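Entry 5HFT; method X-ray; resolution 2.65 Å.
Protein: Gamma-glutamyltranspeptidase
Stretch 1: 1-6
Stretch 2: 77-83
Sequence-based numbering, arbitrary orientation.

Stretch 1 1-6: TVWMGV
Stretch 2, residues 77-83: MVYGSMG

Strand 2-6 and the strand already under way at Met-77 run antiparallel, their N-to-C directions 166° apart and their axes 6.5 Å apart at closest approach. CA atoms pair as Gly-5 with Val-78 (6.3 Å), Trp-3 with Gly-80 (5.8 Å) and Thr-1 with Met-82 (5.9 Å). Backbone angles are extended, for example -111/143 at Trp-3 and -118/140 at Val-78. No clear hydrogen bond joins the stretches; the closest approaches involve side chains of one stretch meeting side chains or backbone of the other.

Met-77, chi all t, lies out of reach. Val-78 (chi1 m) points toward stretch 1, its CG2 4.2 Å from Gly-5 CA; a CB on Gly-5 would sit a tight 3.1 Å from that CG2. Tyr-79 (chi1 p) points away, while its carbonyl O lies 2.9 Å from Trp-3 NE1. Gly-80, at 178/145, packs against the five-membered ring of Trp-3, whose CE3, CZ2, CZ3 and CH2 are not modelled: Trp-3 (chi1 t, chi2 90°) lays one face of that ring against it, with Gly-80 CA 3.5 Å from the ring centroid and 22° off the normal, a CH-pi contact. A CB here would clash, 1.8 Å from Trp-3 CD1. Ser-81 (t) points away. Met-82 (chi1 p, chi2 t, chi3 92°) turns toward stretch 1: its CB is 3.3 Å from Thr-1 O, its SD 4.1 Å from Val-2 CA, its CE 3.7 Å from Trp-3 CB. Gly-83, at 90/-180, makes no contact.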

# COMPACT_ATOMS: atom_id res chain seq x y z
N THR C 1 0.19 -0.57 -6.90
CA THR C 1 0.01 -0.77 -5.47
C THR C 1 1.23 -1.47 -4.86
O THR C 1 1.61 -2.56 -5.29
CB THR C 1 -1.22 -1.60 -5.18
OG1 THR C 1 -2.34 -1.02 -5.86
CG2 THR C 1 -1.50 -1.58 -3.70
N VAL C 2 1.83 -0.86 -3.85
CA VAL C 2 3.00 -1.39 -3.18
C VAL C 2 2.61 -1.80 -1.77
O VAL C 2 1.88 -1.07 -1.10
CB VAL C 2 4.10 -0.32 -3.20
CG1 VAL C 2 5.01 -0.45 -2.05
CG2 VAL C 2 4.88 -0.40 -4.48
N TRP C 3 3.09 -2.97 -1.32
CA TRP C 3 3.06 -3.35 0.09
C TRP C 3 4.47 -3.37 0.64
O TRP C 3 5.40 -3.79 -0.04
CB TRP C 3 2.46 -4.73 0.33
CG TRP C 3 2.76 -5.28 1.74
CD1 TRP C 3 1.99 -5.12 2.89
CD2 TRP C 3 3.92 -6.04 2.16
NE1 TRP C 3 2.59 -5.74 3.95
CE2 TRP C 3 3.77 -6.30 3.54
N MET C 4 4.61 -2.95 1.88
CA MET C 4 5.90 -2.90 2.52
C MET C 4 5.72 -3.28 3.98
O MET C 4 4.70 -2.96 4.59
CB MET C 4 6.52 -1.50 2.39
CG MET C 4 6.68 -1.06 0.93
SD MET C 4 7.46 0.54 0.68
CE MET C 4 9.11 0.04 0.41
N GLY C 5 6.71 -3.99 4.53
CA GLY C 5 6.73 -4.29 5.95
C GLY C 5 8.04 -3.81 6.54
O GLY C 5 9.07 -3.81 5.89
N VAL C 6 7.98 -3.37 7.79
CA VAL C 6 9.19 -3.14 8.56
C VAL C 6 8.95 -3.56 10.02
O VAL C 6 7.90 -3.25 10.58
CB VAL C 6 9.67 -1.67 8.48
CG1 VAL C 6 10.97 -1.49 9.26
CG2 VAL C 6 9.88 -1.22 7.06
N MET C 77 3.46 -10.50 13.25
CA MET C 77 3.58 -10.82 11.84
C MET C 77 2.92 -9.75 10.99
O MET C 77 1.75 -9.43 11.21
CB MET C 77 2.94 -12.19 11.60
CG MET C 77 2.65 -12.54 10.18
SD MET C 77 1.63 -14.01 10.15
CE MET C 77 1.48 -14.24 8.37
N VAL C 78 3.63 -9.20 10.01
CA VAL C 78 3.01 -8.28 9.05
C VAL C 78 3.10 -8.86 7.64
O VAL C 78 4.10 -9.47 7.27
CB VAL C 78 3.61 -6.86 9.09
CG1 VAL C 78 3.39 -6.24 10.45
CG2 VAL C 78 5.07 -6.90 8.75
N TYR C 79 2.02 -8.69 6.87
CA TYR C 79 1.96 -9.24 5.53
C TYR C 79 1.09 -8.34 4.66
O TYR C 79 0.53 -7.34 5.12
CB TYR C 79 1.48 -10.70 5.54
CG TYR C 79 0.08 -10.98 6.07
CD1 TYR C 79 -0.20 -10.91 7.43
CD2 TYR C 79 -0.93 -11.41 5.22
CE1 TYR C 79 -1.49 -11.20 7.92
CE2 TYR C 79 -2.20 -11.70 5.70
CZ TYR C 79 -2.49 -11.59 7.06
N GLY C 80 1.01 -8.68 3.38
CA GLY C 80 0.27 -7.87 2.44
C GLY C 80 0.36 -8.42 1.03
O GLY C 80 1.40 -8.93 0.63
N SER C 81 -0.73 -8.29 0.28
CA SER C 81 -0.84 -8.80 -1.08
C SER C 81 -1.06 -7.62 -2.02
O SER C 81 -1.86 -6.73 -1.72
CB SER C 81 -1.99 -9.82 -1.14
OG SER C 81 -2.09 -10.48 -2.39
N MET C 82 -0.33 -7.58 -3.15
CA MET C 82 -0.50 -6.52 -4.15
C MET C 82 -0.85 -7.12 -5.51
O MET C 82 -0.07 -7.92 -6.05
CB MET C 82 0.74 -5.60 -4.24
CG MET C 82 2.06 -6.25 -4.67
SD MET C 82 3.60 -5.30 -4.37
CE MET C 82 4.07 -5.90 -2.77
N GLY C 83 -2.00 -6.70 -6.07
CA GLY C 83 -2.55 -7.30 -7.28
C GLY C 83 -3.47 -8.47 -6.98
O GLY C 83 -3.73 -8.84 -5.83